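Local coordinates for protein Bd3459 (Bdellovibrio bacteriovorus, PDB 5CEC) that probably acts as a serine-type D-Ala-D-Ala carboxypeptidase or endopeptidase on peptidoglycan during predation and is bound by the ankyrin-repeat immunity protein Bd3460, at residues E143-A148 against A176-S181; T166-A171 against F218-E223. The protein carries 1 engineered substitution. All blocks are in the same frame, centred on the assembly; numbering follows the deposited sequence. Where two conformers were deposited one is given.

Contact 1: residues E143-A148 against A176-S181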
# COMPACT_ATOMS: atom_id res chain seq x y z
N GLU A 143 20.24 3.92 -20.85
CA GLU A 143 19.28 4.82 -20.26
C GLU A 143 17.95 4.18 -19.92
O GLU A 143 17.10 4.80 -19.30
CB GLU A 143 19.08 6.07 -21.13
CG GLU A 143 18.38 5.82 -22.46
CD GLU A 143 19.30 5.48 -23.62
OE1 GLU A 143 20.35 4.81 -23.46
OE2 GLU A 143 18.92 5.85 -24.74
N ASN A 144 17.79 2.90 -20.26
CA ASN A 144 16.59 2.19 -19.88
C ASN A 144 16.81 1.28 -18.69
O ASN A 144 15.88 0.61 -18.28
CB ASN A 144 16.05 1.42 -21.07
CG ASN A 144 15.57 2.34 -22.16
OD1 ASN A 144 14.87 3.31 -21.88
ND2 ASN A 144 15.93 2.02 -23.40
N PHE A 145 18.03 1.27 -18.15
CA PHE A 145 18.31 0.49 -16.95
C PHE A 145 17.99 1.35 -15.74
O PHE A 145 18.79 2.20 -15.33
CB PHE A 145 19.75 -0.00 -16.90
CG PHE A 145 20.07 -0.79 -15.65
CD1 PHE A 145 19.28 -1.87 -15.28
CD2 PHE A 145 21.12 -0.39 -14.81
CE1 PHE A 145 19.57 -2.57 -14.11
CE2 PHE A 145 21.41 -1.10 -13.66
CZ PHE A 145 20.63 -2.18 -13.29
N LEU A 146 16.79 1.18 -15.23
CA LEU A 146 16.33 1.89 -14.05
C LEU A 146 16.68 1.07 -12.84
O LEU A 146 16.35 -0.12 -12.77
CB LEU A 146 14.85 2.18 -14.11
CG LEU A 146 14.36 2.82 -15.41
CD1 LEU A 146 12.83 2.92 -15.40
CD2 LEU A 146 15.01 4.18 -15.65
N LEU A 147 17.42 1.66 -11.93
CA LEU A 147 17.87 0.99 -10.71
C LEU A 147 17.66 1.94 -9.55
O LEU A 147 18.23 3.06 -9.53
CB LEU A 147 19.34 0.61 -10.81
CG LEU A 147 19.95 -0.03 -9.57
CD1 LEU A 147 19.36 -1.41 -9.33
CD2 LEU A 147 21.45 -0.11 -9.73
N ALA A 148 16.82 1.52 -8.60
CA ALA A 148 16.54 2.29 -7.38
C ALA A 148 16.61 1.29 -6.26
O ALA A 148 15.71 0.46 -6.10
CB ALA A 148 15.17 2.92 -7.42
N ALA A 176 26.21 5.56 -9.41
CA ALA A 176 26.48 5.60 -8.00
C ALA A 176 25.85 4.45 -7.23
O ALA A 176 26.48 3.90 -6.35
CB ALA A 176 26.05 6.93 -7.40
N THR A 177 24.62 4.08 -7.58
CA THR A 177 23.96 2.96 -6.93
C THR A 177 24.63 1.63 -7.30
O THR A 177 24.80 0.76 -6.45
CB THR A 177 22.47 2.93 -7.31
OG1 THR A 177 21.88 4.18 -6.97
CG2 THR A 177 21.72 1.79 -6.63
N LEU A 178 25.03 1.49 -8.56
CA LEU A 178 25.79 0.31 -8.97
C LEU A 178 27.09 0.20 -8.18
O LEU A 178 27.43 -0.86 -7.71
CB LEU A 178 26.07 0.32 -10.46
CG LEU A 178 24.90 -0.07 -11.39
CD1 LEU A 178 25.24 0.25 -12.83
CD2 LEU A 178 24.54 -1.54 -11.21
N THR A 179 27.77 1.33 -7.98
CA THR A 179 29.05 1.34 -7.31
C THR A 179 28.89 1.06 -5.82
O THR A 179 29.65 0.27 -5.26
CB THR A 179 29.74 2.68 -7.53
OG1 THR A 179 29.95 2.92 -8.93
CG2 THR A 179 31.09 2.81 -6.78
N SER A 180 27.90 1.67 -5.18
CA SER A 180 27.83 1.62 -3.72
C SER A 180 26.95 0.51 -3.18
O SER A 180 27.08 0.14 -2.03
CB SER A 180 27.39 2.97 -3.18
OG SER A 180 28.38 3.95 -3.45
N SER A 181 26.07 -0.04 -4.03
CA SER A 181 25.14 -1.07 -3.60
C SER A 181 25.24 -2.36 -4.40
O SER A 181 25.39 -3.43 -3.83
CB SER A 181 23.70 -0.53 -3.66
OG SER A 181 23.54 0.52 -2.74
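L147 drives one methyl into the notch between T177 and L178, consecutive residues on a late turn of helix 167-182. Its CD2 lies 3.6 Å from T177 CG2 and 3.7 Å from L178 CD2, so a single branch meets both helix residues. With its CG anti to the backbone N (chi1 177°), the leucine reaches outward from the chain toward the helix. T177 meets it through its methyl: CG2 touches both CD2 and CG of L147, while the hydroxyl OG1, on another branch from CB, is hydrogen-bonded to the carbonyl oxygen of I173 one helical turn back. The threonine can therefore present a carbon surface here and still satisfy its polar atom.

The first bond of the L178 side chain does not aim at the loop, but the fork at its end comes back to it. Its CD2 is shared between L147 and F145, approaching the phenyl ring at the edge, close to the ring plane, with L178 CD2 4.0 Å from F145 CE2. L178 CD1 stands at nearly the same distance from that ring carbon, 4.1 Å, so both tips of the fork border one corner of the ring. No hydrogen bond crosses between the segments; hydrocarbon packing alone joins them, and F145, L147 and L178 are all buried.

The backbone of F145-L147 is extended, which places F145 and L147 on the helix side and turns L146 away to Y254 and N258 of helix 253-262. F145 also packs on V174 and meets F116 edge-to-face, and L178 continues onto I216. The loop that follows strand 135-141 is thus wedged between two helices, with the end of helix 167-182 resting on strand 212-218.

Contact 2: residues T166-A171 against F218-E223; sequences TVEQQA and FVKKAE
A171 and F218 bring the two backbones to their nearest approach, 6.2 Å between CA atoms; from there the chains diverge to 9.1 Å between the CA atoms of V167 and K220. The pairing runs in opposite order along the two segments. On one side is the first turn of helix 167-182, with T166 as N-cap: its OG1 accepts from Q169 N at 3.0 Å and 152°. On the other, the chain leaves strand 212-218 at F218 and tightens into the 3-10 turn 221-223.

F218 has the largest share of the buried surface. With its CG anti to the backbone N (chi1 173°), the ring stands against the helix, and A171 CB sits over one face, 3.7 Å from the centroid of the F218 ring and 21° off its normal, a CH-pi contact. The methyl is displaced toward the rim, on the side of the CG-CD1 bond. The backbone N of K220 lies above the opposite face, 4.2 Å from the plane of the F218 ring, so the phenyl is sandwiched between the helix and its own following chain. One turn earlier on the helix, V167 CG1 comes obliquely to the far end of the ring, just 3.3 Å from F218 CZ, a tight carbon-carbon approach. At the outer margin the ends of E168 and K220 cross at a slant. K220 presents CE to E168 OE2 at 3.9 Å, while K220 NZ stays 4.2 Å from E168 OE2, too far for a salt bridge.

No hydrogen bond links the segments. Their adhesion is therefore that of an aromatic ring against aliphatic groups spaced one helical turn apart, buried at A171 and opening toward the surface, where the attraction between E168 and K220 probably adds only a modest, long-range electrostatic term.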
# COMPACT_ATOMS: atom_id res chain seq x y z
N THR A 166 17.15 14.93 -17.01
CA THR A 166 18.14 14.65 -18.03
C THR A 166 18.59 13.20 -17.87
O THR A 166 18.55 12.63 -16.78
CB THR A 166 19.39 15.56 -17.96
OG1 THR A 166 20.12 15.29 -16.76
CG2 THR A 166 19.02 17.04 -18.00
N VAL A 167 19.00 12.61 -18.97
CA VAL A 167 19.53 11.25 -18.93
C VAL A 167 20.83 11.24 -18.11
O VAL A 167 21.09 10.29 -17.39
CB VAL A 167 19.69 10.67 -20.36
CG1 VAL A 167 20.67 9.51 -20.38
CG2 VAL A 167 18.35 10.19 -20.88
N GLU A 168 21.59 12.33 -18.15
CA GLU A 168 22.89 12.37 -17.49
C GLU A 168 22.70 12.34 -15.98
O GLU A 168 23.47 11.69 -15.27
CB GLU A 168 23.71 13.59 -17.94
CG GLU A 168 24.16 13.52 -19.41
CD GLU A 168 23.02 13.61 -20.45
OE1 GLU A 168 21.99 14.33 -20.23
OE2 GLU A 168 23.16 12.93 -21.51
N GLN A 169 21.64 12.99 -15.50
CA GLN A 169 21.31 12.96 -14.09
C GLN A 169 20.96 11.53 -13.69
O GLN A 169 21.51 11.03 -12.73
CB GLN A 169 20.15 13.88 -13.77
CG GLN A 169 19.80 13.99 -12.30
CD GLN A 169 18.64 14.95 -12.08
OE1 GLN A 169 17.73 15.08 -12.93
NE2 GLN A 169 18.68 15.68 -10.97
N GLN A 170 20.06 10.90 -14.44
CA GLN A 170 19.65 9.52 -14.15
C GLN A 170 20.87 8.62 -14.09
O GLN A 170 21.02 7.83 -13.15
CB GLN A 170 18.68 9.00 -15.20
CG GLN A 170 18.25 7.55 -14.99
CD GLN A 170 17.38 7.10 -16.13
OE1 GLN A 170 16.32 7.69 -16.36
NE2 GLN A 170 17.83 6.11 -16.89
N ALA A 171 21.72 8.71 -15.13
CA ALA A 171 22.89 7.83 -15.26
C ALA A 171 23.90 8.03 -14.14
O ALA A 171 24.47 7.05 -13.66
CB ALA A 171 23.58 8.03 -16.61
N PHE A 218 28.20 4.63 -17.96
CA PHE A 218 26.99 4.77 -18.76
C PHE A 218 27.37 4.71 -20.25
O PHE A 218 28.33 5.39 -20.69
CB PHE A 218 26.35 6.12 -18.41
CG PHE A 218 25.19 6.50 -19.27
CD1 PHE A 218 24.05 5.74 -19.27
CD2 PHE A 218 25.21 7.65 -20.05
CE1 PHE A 218 22.96 6.09 -20.05
CE2 PHE A 218 24.13 8.00 -20.83
CZ PHE A 218 23.00 7.21 -20.84
N VAL A 219 26.64 3.88 -20.99
CA VAL A 219 26.73 3.82 -22.46
C VAL A 219 25.32 3.86 -23.03
O VAL A 219 24.54 2.93 -22.81
CB VAL A 219 27.46 2.55 -22.97
CG1 VAL A 219 27.47 2.51 -24.49
CG2 VAL A 219 28.89 2.50 -22.43
N LYS A 220 24.99 4.94 -23.74
CA LYS A 220 23.66 5.15 -24.33
C LYS A 220 23.31 4.05 -25.32
O LYS A 220 24.18 3.56 -26.06
CB LYS A 220 23.60 6.49 -25.07
CG LYS A 220 23.69 7.71 -24.20
CD LYS A 220 23.77 8.96 -25.07
CE LYS A 220 23.93 10.24 -24.25
NZ LYS A 220 24.82 11.20 -24.96
N LYS A 221 22.04 3.69 -25.37
CA LYS A 221 21.57 2.60 -26.23
C LYS A 221 22.03 2.77 -27.69
O LYS A 221 22.55 1.82 -28.28
CB LYS A 221 20.05 2.45 -26.17
CG LYS A 221 19.50 1.31 -27.01
CD LYS A 221 17.99 1.25 -26.95
CE LYS A 221 17.49 0.31 -28.04
NZ LYS A 221 16.05 0.01 -27.92
N ALA A 222 21.85 3.97 -28.24
CA ALA A 222 22.18 4.26 -29.65
C ALA A 222 23.66 4.17 -29.93
O ALA A 222 24.05 3.99 -31.09
CB ALA A 222 21.66 5.65 -30.06
N GLU A 223 24.48 4.33 -28.89
CA GLU A 223 25.93 4.25 -29.00
C GLU A 223 26.54 2.90 -28.63
O GLU A 223 27.76 2.73 -28.75
CB GLU A 223 26.57 5.31 -28.12
CG GLU A 223 26.24 6.72 -28.58
CD GLU A 223 26.88 7.79 -27.72
OE1 GLU A 223 27.66 7.47 -26.80
OE2 GLU A 223 26.58 8.97 -27.99

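Contacts 1 and 2 lie with their centres 12 Å apart and share helix 167-182, contact 2 using its first turn and contact 1 its last part. Their segments alternate along the chain: 143-148, 166-171, 176-181, then 218-223. E143 bridges them, its carbonyl oxygen probably accepting from Q170 NE2 and its OE1 from K221 N. The segments 143-148 and 218-223 follow strands 135-141 and 212-218, parallel neighbours at one side of the mixed sheet, joined through this helix and helix 188-200. Within that connection, contact 2 packs the start of helix 167-182 on the chain leaving strand 212-218, and contact 1 packs its later part on the chain leaving strand 135-141.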